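Local coordinates for protein putative D-alanine N-acetyltransferase of GNAT family (Desulfovibrio desulfuricans subsp. desulfuricans, PDB 2R7H) that probably transfers an acyl group, most likely acetyl from acetyl-CoA, to an acceptor such as an amine, as other members of the GNAT family do, at residues 36-41 / 47-52; 98-103 / 114-119; 118-123 / 172-177; 133-138 / 146-151. All blocks are in the same frame, centred on the assembly; numbering follows the deposited sequence.

Interaction 1 (36-41 / 47-52); sequences RVVEST and EEADVA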
loop_
_atom_site.group_PDB
_atom_site.type_symbol
_atom_site.label_atom_id
_atom_site.label_comp_id
_atom_site.label_asym_id
_atom_site.label_seq_id
_atom_site.Cartn_x
_atom_site.Cartn_y
_atom_site.Cartn_z
ATOM N N ARG B 36 -4.762 10.072 -21.488
ATOM C CA ARG B 36 -5.154 11.427 -21.914
ATOM C C ARG B 36 -6.045 12.140 -20.877
ATOM O O ARG B 36 -5.880 13.342 -20.665
ATOM C CB ARG B 36 -5.760 11.424 -23.343
ATOM N N VAL B 37 -6.926 11.394 -20.182
ATOM C CA VAL B 37 -7.773 11.983 -19.142
ATOM C C VAL B 37 -6.859 12.477 -18.047
ATOM O O VAL B 37 -6.949 13.632 -17.633
ATOM C CB VAL B 37 -8.825 10.990 -18.508
ATOM C CG1 VAL B 37 -9.458 11.595 -17.246
ATOM C CG2 VAL B 37 -9.929 10.597 -19.511
ATOM N N VAL B 38 -5.988 11.582 -17.586
ATOM C CA VAL B 38 -5.027 11.872 -16.526
ATOM C C VAL B 38 -4.107 13.061 -16.842
ATOM O O VAL B 38 -3.838 13.898 -15.972
ATOM C CB VAL B 38 -4.242 10.571 -16.174
ATOM C CG1 VAL B 38 -2.940 10.900 -15.591
ATOM C CG2 VAL B 38 -5.132 9.622 -15.324
ATOM N N GLU B 39 -3.628 13.111 -18.081
ATOM C CA GLU B 39 -2.757 14.204 -18.549
ATOM C C GLU B 39 -3.472 15.523 -18.639
ATOM O O GLU B 39 -2.843 16.535 -18.447
ATOM C CB GLU B 39 -2.129 13.866 -19.880
ATOM C CG GLU B 39 -1.071 12.777 -19.754
ATOM C CD GLU B 39 -0.422 12.457 -21.089
ATOM O OE1 GLU B 39 -1.002 12.748 -22.162
ATOM O OE2 GLU B 39 0.680 11.885 -21.044
ATOM N N SER B 40 -4.778 15.518 -18.905
ATOM C CA SER B 40 -5.567 16.743 -18.977
ATOM C C SER B 40 -5.809 17.429 -17.615
ATOM O O SER B 40 -6.100 18.618 -17.573
ATOM C CB SER B 40 -6.914 16.457 -19.616
ATOM O OG SER B 40 -7.769 15.755 -18.749
ATOM N N THR B 41 -5.642 16.713 -16.511
ATOM C CA THR B 41 -5.898 17.278 -15.171
ATOM C C THR B 41 -4.779 18.075 -14.506
ATOM O O THR B 41 -5.079 18.898 -13.653
ATOM C CB THR B 41 -6.224 16.175 -14.173
ATOM O OG1 THR B 41 -5.034 15.421 -13.882
ATOM C CG2 THR B 41 -7.358 15.269 -14.716
ATOM N N GLU B 47 5.327 10.201 -14.746
ATOM C CA GLU B 47 5.540 8.968 -13.997
ATOM C C GLU B 47 4.192 8.483 -13.412
ATOM O O GLU B 47 3.874 7.305 -13.452
ATOM C CB GLU B 47 6.638 9.226 -12.938
ATOM C CG GLU B 47 7.135 7.997 -12.206
ATOM C CD GLU B 47 8.325 8.267 -11.257
ATOM O OE1 GLU B 47 8.857 9.398 -11.248
ATOM O OE2 GLU B 47 8.727 7.324 -10.525
ATOM N N GLU B 48 3.392 9.417 -12.926
ATOM C CA GLU B 48 2.073 9.124 -12.400
ATOM C C GLU B 48 1.102 8.766 -13.533
ATOM O O GLU B 48 0.266 7.892 -13.348
ATOM C CB GLU B 48 1.568 10.311 -11.586
ATOM C CG GLU B 48 2.434 10.516 -10.344
ATOM C CD GLU B 48 2.184 11.805 -9.610
ATOM O OE1 GLU B 48 1.451 12.677 -10.108
ATOM O OE2 GLU B 48 2.767 11.957 -8.515
ATOM N N ALA B 49 1.173 9.444 -14.683
ATOM C CA ALA B 49 0.328 9.115 -15.827
ATOM C C ALA B 49 0.701 7.692 -16.327
ATOM O O ALA B 49 -0.161 6.942 -16.820
ATOM C CB ALA B 49 0.434 10.207 -16.993
ATOM N N ASP B 50 1.976 7.314 -16.203
ATOM C CA ASP B 50 2.424 5.961 -16.587
ATOM C C ASP B 50 1.770 4.925 -15.713
ATOM O O ASP B 50 1.381 3.861 -16.198
ATOM C CB ASP B 50 3.938 5.763 -16.412
ATOM C CG ASP B 50 4.786 6.591 -17.351
ATOM O OD1 ASP B 50 4.371 6.845 -18.485
ATOM O OD2 ASP B 50 5.934 6.914 -16.959
ATOM N N VAL B 51 1.705 5.217 -14.417
ATOM C CA VAL B 51 1.060 4.318 -13.465
ATOM C C VAL B 51 -0.425 4.190 -13.879
ATOM O O VAL B 51 -0.902 3.076 -14.111
ATOM C CB VAL B 51 1.209 4.796 -11.973
ATOM C CG1 VAL B 51 0.407 3.889 -11.027
ATOM C CG2 VAL B 51 2.688 4.843 -11.560
ATOM N N ALA B 52 -1.100 5.333 -14.051
ATOM C CA ALA B 52 -2.515 5.370 -14.452
ATOM C C ALA B 52 -2.798 4.457 -15.642
ATOM O O ALA B 52 -3.726 3.650 -15.596
ATOM C CB ALA B 52 -2.960 6.804 -14.725
#
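Val38 meets Ala49 and Ala52 through a fork set by its first torsion: CG1 stands anti to the backbone N (chi1 155°), while CG2 lies beside that N, and each methyl takes a different alanine. CG1 comes to 3.7 Å from Ala49 CB and equally near Ala49 CA, so it presses on the helix backbone as well as on a side chain. The other branch, CG2, reaches Ala52 CB at 3.6 Å, one helical turn further on. A valine thus spans two alanines of the facing helix that are three residues apart.

The helices 36-41 and 47-52 run roughly antiparallel, with an angle of 151° between their directions and axes 9.4 Å apart. Their backbones come nearest where Val38 CA lies 6.1 Å from Ala49 CA, and the small alanine side chains permit that approach. At the outer margin Glu39 lays its CG methylene against Ala49 CB at 4.1 Å. Its chain then runs on extended, and OE2 forms a salt bridge with Arg35 within helix 30-41. This helps place Arg35, whose second bridge, to Asp50 OD1, crosses to helix 46-61.

The buried side is completed by Phe44, from the connection between the helices, and by Tyr82 of strand 78-87, both touching Val38 and Ala52. The pair is a helical hairpin resting on the sheet, and its chemistry is divided: carbon-to-carbon contacts of Val38 with the two alanines make the buried side, whereas charge is kept to the exposed margin, where Arg35 probably offsets the two neighbouring carboxylates.

Interaction 2 (98-103 / 114-119); sequences YWIAVA and ALLAEV
Ile100 packs on Leu115 and Leu116 inside a beta-alpha-beta unit, where strand 94-102 crosses through helix 111-125 to the parallel strand 130-136, an arrangement at the centre of the GNAT fold. The helix segment 114-119 lies over the strand segment 98-103 at an axis distance of 9.5 Å, running back against it at 144°.

Apolar contacts make up the whole interface. Ile100 divides its two branches between successive helix residues. The Ile100 and Leu115 side chains slide past each other in opposite directions, with Ile100 CG2 3.8 Å from Leu115 CD1, while the extended CG1 branch (chi2 179°) carries CD1 across Leu116 at about a right angle. Val102, two residues along the strand and on the same face, adds CG2 at 4.1 Å from Leu115 CD1, so this leucine methyl sits against both beta-branched side chains. Beyond the pair, Leu115 continues onto Val71, Ala73 and Phe22, and Leu116 onto Ala151 and Phe153.

The aromatic and polar contacts of the strand lie away from the helix, at Tyr98 and Trp99. These form a classic beta bulge opposite Cys84, and together with Tyr68 they line the pocket occupied by 2-ethoxyethanol. In other GNAT enzymes a bulge in this strand accompanies the splayed opening that receives acetyl-CoA; the same role is probable here. Trp99 is held by a hydrogen bond from NE1 to Tyr82 OH and an edge-to-face contact with Phe44.

At the helix, Ile100 CD1 lies 3.7 Å from Leu116 CB and 3.9 Å from Leu116 N.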
loop_
_atom_site.group_PDB
_atom_site.type_symbol
_atom_site.label_atom_id
_atom_site.label_comp_id
_atom_site.label_asym_id
_atom_site.label_seq_id
_atom_site.Cartn_x
_atom_site.Cartn_y
_atom_site.Cartn_z
ATOM N N TYR B 98 -8.151 4.593 -5.721
ATOM C CA TYR B 98 -6.832 5.067 -6.193
ATOM C C TYR B 98 -6.972 6.522 -6.670
ATOM O O TYR B 98 -6.250 7.389 -6.171
ATOM C CB TYR B 98 -6.199 4.022 -7.159
ATOM C CG TYR B 98 -6.092 2.615 -6.481
ATOM C CD1 TYR B 98 -5.397 2.466 -5.288
ATOM C CD2 TYR B 98 -6.604 1.440 -7.063
ATOM C CE1 TYR B 98 -5.292 1.221 -4.621
ATOM C CE2 TYR B 98 -6.495 0.155 -6.399
ATOM C CZ TYR B 98 -5.832 0.057 -5.166
ATOM O OH TYR B 98 -5.655 -1.163 -4.428
ATOM N N TRP B 99 -7.924 6.817 -7.564
ATOM C CA TRP B 99 -8.231 8.220 -7.944
ATOM C C TRP B 99 -9.464 8.303 -8.811
ATOM O O TRP B 99 -9.955 7.279 -9.295
ATOM C CB TRP B 99 -7.060 8.987 -8.640
ATOM C CG TRP B 99 -6.549 8.205 -9.729
ATOM C CD1 TRP B 99 -7.119 8.048 -10.944
ATOM C CD2 TRP B 99 -5.364 7.396 -9.722
ATOM N NE1 TRP B 99 -6.380 7.189 -11.681
ATOM C CE2 TRP B 99 -5.295 6.771 -10.962
ATOM C CE3 TRP B 99 -4.376 7.124 -8.773
ATOM C CZ2 TRP B 99 -4.270 5.915 -11.312
ATOM C CZ3 TRP B 99 -3.365 6.268 -9.114
ATOM C CH2 TRP B 99 -3.309 5.684 -10.385
ATOM N N ILE B 100 -10.027 9.505 -8.851
ATOM C CA ILE B 100 -11.115 9.833 -9.719
ATOM C C ILE B 100 -10.525 10.959 -10.605
ATOM O O ILE B 100 -10.076 11.954 -10.070
ATOM C CB ILE B 100 -12.371 10.326 -9.011
ATOM C CG1 ILE B 100 -12.929 9.235 -8.112
ATOM C CG2 ILE B 100 -13.462 10.696 -10.085
ATOM C CD1 ILE B 100 -14.142 9.635 -7.348
ATOM N N ALA B 101 -10.473 10.778 -11.925
ATOM C CA ALA B 101 -9.965 11.811 -12.861
ATOM C C ALA B 101 -11.075 12.190 -13.853
ATOM O O ALA B 101 -11.655 11.330 -14.502
ATOM C CB ALA B 101 -8.696 11.301 -13.623
ATOM N N VAL B 102 -11.358 13.487 -13.968
ATOM C CA VAL B 102 -12.370 14.041 -14.897
ATOM C C VAL B 102 -11.685 15.056 -15.826
ATOM O O VAL B 102 -10.890 15.880 -15.351
ATOM C CB VAL B 102 -13.503 14.739 -14.115
ATOM C CG1 VAL B 102 -14.427 15.549 -15.035
ATOM C CG2 VAL B 102 -14.318 13.681 -13.319
ATOM N N ALA B 103 -11.994 15.003 -17.124
ATOM C CA ALA B 103 -11.417 15.942 -18.110
ATOM C C ALA B 103 -11.819 17.383 -17.724
ATOM O O ALA B 103 -12.899 17.571 -17.170
ATOM C CB ALA B 103 -11.887 15.611 -19.484
ATOM N N ALA B 114 -20.617 11.545 -9.170
ATOM C CA ALA B 114 -21.312 10.456 -9.860
ATOM C C ALA B 114 -20.405 9.228 -9.977
ATOM O O ALA B 114 -20.848 8.106 -9.777
ATOM C CB ALA B 114 -21.743 10.896 -11.256
ATOM N N LEU B 115 -19.143 9.446 -10.345
ATOM C CA LEU B 115 -18.172 8.354 -10.426
ATOM C C LEU B 115 -17.935 7.723 -9.057
ATOM O O LEU B 115 -17.908 6.502 -8.956
ATOM C CB LEU B 115 -16.862 8.818 -11.067
ATOM C CG LEU B 115 -16.882 8.939 -12.579
ATOM C CD1 LEU B 115 -15.713 9.850 -13.085
ATOM C CD2 LEU B 115 -16.852 7.560 -13.226
ATOM N N LEU B 116 -17.775 8.526 -8.015
ATOM C CA LEU B 116 -17.601 7.984 -6.667
ATOM C C LEU B 116 -18.856 7.163 -6.250
ATOM O O LEU B 116 -18.727 6.124 -5.607
ATOM C CB LEU B 116 -17.384 9.091 -5.648
ATOM C CG LEU B 116 -17.291 8.708 -4.169
ATOM C CD1 LEU B 116 -16.102 7.789 -3.796
ATOM C CD2 LEU B 116 -17.271 9.958 -3.335
ATOM N N ALA B 117 -20.062 7.681 -6.542
ATOM C CA ALA B 117 -21.295 6.947 -6.220
ATOM C C ALA B 117 -21.293 5.545 -6.887
ATOM O O ALA B 117 -21.719 4.543 -6.297
ATOM C CB ALA B 117 -22.531 7.768 -6.605
ATOM N N GLU B 118 -20.790 5.459 -8.103
ATOM C CA GLU B 118 -20.729 4.162 -8.767
ATOM C C GLU B 118 -19.710 3.205 -8.113
ATOM O O GLU B 118 -19.955 1.988 -8.004
ATOM C CB GLU B 118 -20.434 4.350 -10.263
ATOM C CG GLU B 118 -21.496 5.132 -11.033
ATOM C CD GLU B 118 -22.932 4.637 -10.833
ATOM O OE1 GLU B 118 -23.170 3.430 -10.901
ATOM O OE2 GLU B 118 -23.818 5.488 -10.607
ATOM N N VAL B 119 -18.541 3.736 -7.727
ATOM C CA VAL B 119 -17.537 2.929 -7.057
ATOM C C VAL B 119 -18.120 2.383 -5.763
ATOM O O VAL B 119 -17.924 1.222 -5.446
ATOM C CB VAL B 119 -16.253 3.747 -6.755
ATOM C CG1 VAL B 119 -15.388 3.016 -5.758
ATOM C CG2 VAL B 119 -15.522 4.107 -8.119
#

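Interaction 3 (118-123 / 172-177); sequences EVVHDV and YRLEVA
Val120 packs tightly against both Val176 and Leu174, joining helix 111-125 to the end of the chain. The Val120 and Val176 side chains slide past each other in opposite directions, bringing Val120 CG1 to 3.8 Å from Val176 CG2. The second methyl of Val120, CG2, meets Leu174 CD2 at 3.7 Å; the leucine reaches it with CG anti to its backbone N (chi1 -176°). Packing is slacker at Val123, whose CG1 crosses Val176 CG1 at 4.1 Å.

Val123 and Val176 are buried, whereas His121 and Glu175, beside the seam, are exposed to solvent. On the helix, His121 ND1 donates to Asp122 OD1 at 2.8 Å, with the oxygen in the imidazole plane, and Asp122 OD2 is also paired with Arg24. On the strand, Arg173 NE meets the anti lone pair of Glu175 OE2 at 3.2 Å, and Arg173 NH1 also reaches Glu156 and the backbone O of Lys160 of the second subunit.

The direct contact is therefore aliphatic and should hold by exclusion of water; Arg124 NE adds one polar tie by donating to Val176 O, and the charged pairs lie alongside.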
loop_
_atom_site.group_PDB
_atom_site.type_symbol
_atom_site.label_atom_id
_atom_site.label_comp_id
_atom_site.label_asym_id
_atom_site.label_seq_id
_atom_site.Cartn_x
_atom_site.Cartn_y
_atom_site.Cartn_z
ATOM N N GLU B 118 -20.790 5.459 -8.103
ATOM C CA GLU B 118 -20.729 4.162 -8.767
ATOM C C GLU B 118 -19.710 3.205 -8.113
ATOM O O GLU B 118 -19.955 1.988 -8.004
ATOM C CB GLU B 118 -20.434 4.350 -10.263
ATOM C CG GLU B 118 -21.496 5.132 -11.033
ATOM C CD GLU B 118 -22.932 4.637 -10.833
ATOM O OE1 GLU B 118 -23.170 3.430 -10.901
ATOM O OE2 GLU B 118 -23.818 5.488 -10.607
ATOM N N VAL B 119 -18.541 3.736 -7.727
ATOM C CA VAL B 119 -17.537 2.929 -7.057
ATOM C C VAL B 119 -18.120 2.383 -5.763
ATOM O O VAL B 119 -17.924 1.222 -5.446
ATOM C CB VAL B 119 -16.253 3.747 -6.755
ATOM C CG1 VAL B 119 -15.388 3.016 -5.758
ATOM C CG2 VAL B 119 -15.522 4.107 -8.119
ATOM N N VAL B 120 -18.798 3.243 -5.002
ATOM C CA VAL B 120 -19.423 2.855 -3.723
ATOM C C VAL B 120 -20.488 1.770 -3.923
ATOM O O VAL B 120 -20.556 0.852 -3.149
ATOM C CB VAL B 120 -19.998 4.060 -2.992
ATOM C CG1 VAL B 120 -20.882 3.651 -1.833
ATOM C CG2 VAL B 120 -18.864 4.947 -2.541
ATOM N N HIS B 121 -21.269 1.877 -4.997
ATOM C CA HIS B 121 -22.264 0.879 -5.355
ATOM C C HIS B 121 -21.584 -0.459 -5.571
ATOM O O HIS B 121 -21.999 -1.484 -5.030
ATOM C CB HIS B 121 -22.962 1.310 -6.644
ATOM C CG HIS B 121 -23.728 0.225 -7.328
ATOM N ND1 HIS B 121 -23.144 -0.638 -8.231
ATOM C CD2 HIS B 121 -25.041 -0.113 -7.280
ATOM C CE1 HIS B 121 -24.056 -1.477 -8.691
ATOM N NE2 HIS B 121 -25.217 -1.172 -8.136
ATOM N N ASP B 122 -20.518 -0.444 -6.357
ATOM C CA ASP B 122 -19.777 -1.669 -6.671
ATOM C C ASP B 122 -19.112 -2.331 -5.489
ATOM O O ASP B 122 -19.094 -3.541 -5.413
ATOM C CB ASP B 122 -18.734 -1.428 -7.748
ATOM C CG ASP B 122 -19.318 -1.043 -9.059
ATOM O OD1 ASP B 122 -20.568 -1.039 -9.226
ATOM O OD2 ASP B 122 -18.507 -0.756 -9.952
ATOM N N VAL B 123 -18.531 -1.519 -4.607
ATOM C CA VAL B 123 -17.873 -1.968 -3.394
ATOM C C VAL B 123 -18.940 -2.543 -2.448
ATOM O O VAL B 123 -18.714 -3.568 -1.822
ATOM C CB VAL B 123 -17.055 -0.831 -2.732
ATOM C CG1 VAL B 123 -16.680 -1.172 -1.317
ATOM C CG2 VAL B 123 -15.820 -0.509 -3.582
ATOM N N TYR B 172 -8.437 9.309 4.208
ATOM C CA TYR B 172 -9.852 9.538 4.308
ATOM C C TYR B 172 -10.573 8.219 4.332
ATOM O O TYR B 172 -10.287 7.317 3.569
ATOM C CB TYR B 172 -10.337 10.419 3.126
ATOM C CG TYR B 172 -10.019 11.876 3.311
ATOM C CD1 TYR B 172 -10.839 12.687 4.106
ATOM C CD2 TYR B 172 -8.937 12.456 2.687
ATOM C CE1 TYR B 172 -10.555 14.022 4.295
ATOM C CE2 TYR B 172 -8.664 13.798 2.874
ATOM C CZ TYR B 172 -9.457 14.559 3.671
ATOM O OH TYR B 172 -9.141 15.872 3.843
ATOM N N ARG B 173 -11.550 8.121 5.201
ATOM C CA ARG B 173 -12.325 6.909 5.398
ATOM C C ARG B 173 -13.810 7.083 5.014
ATOM O O ARG B 173 -14.414 8.065 5.398
ATOM C CB ARG B 173 -12.306 6.644 6.907
ATOM C CG ARG B 173 -13.042 5.400 7.415
ATOM C CD ARG B 173 -13.337 5.593 8.852
ATOM N NE ARG B 173 -13.977 4.421 9.417
ATOM C CZ ARG B 173 -13.336 3.334 9.807
ATOM N NH1 ARG B 173 -12.012 3.200 9.642
ATOM N NH2 ARG B 173 -14.051 2.342 10.313
ATOM N N LEU B 174 -14.381 6.127 4.269
ATOM C CA LEU B 174 -15.834 6.146 3.997
ATOM C C LEU B 174 -16.383 4.796 4.426
ATOM O O LEU B 174 -15.938 3.764 3.949
ATOM C CB LEU B 174 -16.171 6.342 2.522
ATOM C CG LEU B 174 -17.655 6.477 2.125
ATOM C CD1 LEU B 174 -18.224 7.792 2.590
ATOM C CD2 LEU B 174 -17.785 6.422 0.637
ATOM N N GLU B 175 -17.309 4.793 5.370
ATOM C CA GLU B 175 -17.969 3.556 5.806
ATOM C C GLU B 175 -19.067 3.362 4.777
ATOM O O GLU B 175 -19.895 4.261 4.540
ATOM C CB GLU B 175 -18.517 3.679 7.212
ATOM C CG GLU B 175 -17.391 3.896 8.218
ATOM C CD GLU B 175 -17.808 3.969 9.649
ATOM O OE1 GLU B 175 -18.970 3.654 9.957
ATOM O OE2 GLU B 175 -16.950 4.338 10.484
ATOM N N VAL B 176 -19.024 2.200 4.141
ATOM C CA VAL B 176 -19.923 1.777 3.044
ATOM C C VAL B 176 -21.094 0.843 3.458
ATOM O O VAL B 176 -22.102 0.722 2.739
ATOM C CB VAL B 176 -19.030 1.188 1.886
ATOM C CG1 VAL B 176 -19.627 0.025 1.233
ATOM C CG2 VAL B 176 -18.595 2.306 0.895
ATOM N N ALA B 177 -20.983 0.218 4.621
ATOM C CA ALA B 177 -22.000 -0.678 5.115
ATOM C C ALA B 177 -21.934 -0.620 6.631
ATOM O O ALA B 177 -21.543 0.425 7.181
ATOM C CB ALA B 177 -21.744 -2.087 4.601
ATOM O OXT ALA B 177 -22.247 -1.589 7.333
#

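Interaction 4 (133-138 / 146-151); sequences AETSGI and RFYERA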
loop_
_atom_site.group_PDB
_atom_site.type_symbol
_atom_site.label_atom_id
_atom_site.label_comp_id
_atom_site.label_asym_id
_atom_site.label_seq_id
_atom_site.Cartn_x
_atom_site.Cartn_y
_atom_site.Cartn_z
ATOM N N ALA B 133 -9.414 6.539 0.788
ATOM C CA ALA B 133 -8.790 7.423 -0.207
ATOM C C ALA B 133 -7.634 8.150 0.467
ATOM O O ALA B 133 -7.766 8.650 1.561
ATOM C CB ALA B 133 -9.800 8.442 -0.824
ATOM N N GLU B 134 -6.520 8.277 -0.216
ATOM C CA GLU B 134 -5.347 8.972 0.331
ATOM C C GLU B 134 -5.027 10.168 -0.532
ATOM O O GLU B 134 -5.122 10.079 -1.747
ATOM C CB GLU B 134 -4.130 8.047 0.304
ATOM C CG GLU B 134 -4.335 6.789 1.032
ATOM C CD GLU B 134 -3.087 5.933 1.087
ATOM O OE1 GLU B 134 -2.250 6.011 0.170
ATOM O OE2 GLU B 134 -2.977 5.168 2.044
ATOM N N THR B 135 -4.682 11.293 0.086
ATOM C CA THR B 135 -4.282 12.436 -0.691
ATOM C C THR B 135 -3.211 13.218 0.062
ATOM O O THR B 135 -2.811 12.845 1.185
ATOM C CB THR B 135 -5.493 13.306 -1.139
ATOM O OG1 THR B 135 -5.048 14.216 -2.142
ATOM C CG2 THR B 135 -6.122 14.054 0.030
ATOM N N SER B 136 -2.734 14.271 -0.580
ATOM C CA SER B 136 -1.698 15.133 -0.030
ATOM C C SER B 136 -2.289 16.279 0.776
ATOM O O SER B 136 -3.407 16.712 0.554
ATOM C CB SER B 136 -0.809 15.658 -1.154
ATOM O OG SER B 136 -0.001 16.708 -0.706
ATOM N N GLY B 137 -1.513 16.776 1.718
ATOM C CA GLY B 137 -1.942 17.888 2.561
ATOM C C GLY B 137 -1.571 19.268 2.047
ATOM O O GLY B 137 -1.886 20.249 2.736
ATOM N N ILE B 138 -0.929 19.349 0.865
ATOM C CA ILE B 138 -0.514 20.632 0.272
ATOM C C ILE B 138 -1.687 21.425 -0.333
ATOM O O ILE B 138 -2.727 20.855 -0.691
ATOM C CB ILE B 138 0.687 20.500 -0.755
ATOM C CG1 ILE B 138 0.307 19.777 -2.046
ATOM C CG2 ILE B 138 1.910 19.897 -0.108
ATOM C CD1 ILE B 138 1.490 19.661 -3.020
ATOM N N ARG B 146 -11.699 18.680 -0.111
ATOM C CA ARG B 146 -13.073 19.212 -0.027
ATOM C C ARG B 146 -14.021 18.195 -0.642
ATOM O O ARG B 146 -15.044 17.859 -0.038
ATOM C CB ARG B 146 -13.214 20.586 -0.740
ATOM N N PHE B 147 -13.663 17.706 -1.831
ATOM C CA PHE B 147 -14.443 16.687 -2.533
ATOM C C PHE B 147 -14.731 15.487 -1.649
ATOM O O PHE B 147 -15.893 15.079 -1.487
ATOM C CB PHE B 147 -13.706 16.247 -3.803
ATOM C CG PHE B 147 -14.383 15.153 -4.552
ATOM C CD1 PHE B 147 -15.471 15.429 -5.384
ATOM C CD2 PHE B 147 -13.918 13.850 -4.479
ATOM C CE1 PHE B 147 -16.093 14.427 -6.067
ATOM C CE2 PHE B 147 -14.532 12.861 -5.181
ATOM C CZ PHE B 147 -15.621 13.148 -5.987
ATOM N N TYR B 148 -13.666 14.936 -1.055
ATOM C CA TYR B 148 -13.789 13.791 -0.168
ATOM C C TYR B 148 -14.622 14.104 1.065
ATOM O O TYR B 148 -15.507 13.322 1.415
ATOM C CB TYR B 148 -12.420 13.184 0.227
ATOM C CG TYR B 148 -11.622 12.562 -0.911
ATOM C CD1 TYR B 148 -12.236 11.717 -1.863
ATOM C CD2 TYR B 148 -10.241 12.670 -0.956
ATOM C CE1 TYR B 148 -11.520 11.142 -2.888
ATOM C CE2 TYR B 148 -9.511 12.053 -1.982
ATOM C CZ TYR B 148 -10.172 11.282 -2.933
ATOM O OH TYR B 148 -9.488 10.653 -3.959
ATOM N N GLU B 149 -14.358 15.250 1.694
ATOM C CA GLU B 149 -15.114 15.680 2.866
ATOM C C GLU B 149 -16.578 15.913 2.561
ATOM O O GLU B 149 -17.426 15.523 3.372
ATOM C CB GLU B 149 -14.467 16.903 3.499
ATOM C CG GLU B 149 -13.138 16.514 4.153
ATOM C CD GLU B 149 -12.273 17.676 4.622
ATOM O OE1 GLU B 149 -12.691 18.852 4.508
ATOM O OE2 GLU B 149 -11.147 17.373 5.103
ATOM N N ARG B 150 -16.876 16.514 1.401
ATOM C CA ARG B 150 -18.275 16.765 0.976
ATOM C C ARG B 150 -18.996 15.450 0.669
ATOM O O ARG B 150 -20.196 15.351 0.871
ATOM C CB ARG B 150 -18.339 17.671 -0.257
ATOM N N ALA B 151 -18.254 14.425 0.226
ATOM C CA ALA B 151 -18.835 13.118 -0.098
ATOM C C ALA B 151 -19.053 12.239 1.133
ATOM O O ALA B 151 -19.506 11.103 1.003
ATOM C CB ALA B 151 -17.993 12.395 -1.155
#
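Ala133 and Tyr148 mark the nearest backbone approach, their CA atoms 8.1 Å apart, where the end of strand 130-136 faces helix 142-150 at a distance that an aromatic ring can span. Tyr148 is the helix residue that crosses it. With CG anti to its carbonyl carbon (chi1 -65°), the side chain is directed toward the strand.

Ala133 CB stands over one face of the ring, 3.8 Å from the ring centroid and 20° off the normal, a CH-pi contact. The methyl is shifted toward the phenol end, so its closest ring atom is CZ at 3.6 Å, with OH at 3.8 Å. Thr135, two residues along and on the same side of the strand, approaches differently: its CB lies near the ring plane at the edge, 4.3 Å from Tyr148 CE2. Face and edge are thus met by alternate residues of one strand, which should restrict how the ring can turn.

Other parts of the fold close round this tyrosine. Phe153 meets its ring and also touches Ala133, while Leu97 of strand 94-102 packs against it. Beyond Thr135 the strand ends in an ST turn, in which Ser136 OG accepts from Ile138 N at 3.2 Å in a nearly straight bond (173°); the same oxygen is hydrogen-bonded to Asp167 OD1.

Such a strand followed by a helix that folds back over the sheet is characteristic of the C-terminal half of GNAT acetyltransferases, and here a tyrosine seats that helix on strand 130-136.

Overall arrangement
None of the four has a hydrogen bond between its segments; interactions 1 to 3 are aliphatic, and interaction 4 sets a methyl on an aromatic face. Interactions 1, 2 and 4 are buried, and the centre of interaction 2 lies deepest, about 5 Å from the chain centre; interaction 3 is only partly buried. Interactions 2 and 3 use overlapping parts of helix 111-125, joining it to different strands of one sheet. Interaction 4 seats the next helix on that sheet and meets interaction 2 where Phe147 touches Ile100. Interactions 3 and 4 lie on neighbouring strands, where Tyr172 N probably hydrogen-bonds to Ala133 O (2.8 Å). Interaction 1 joins two helices, touching interaction 2 through Ala52 and Trp99.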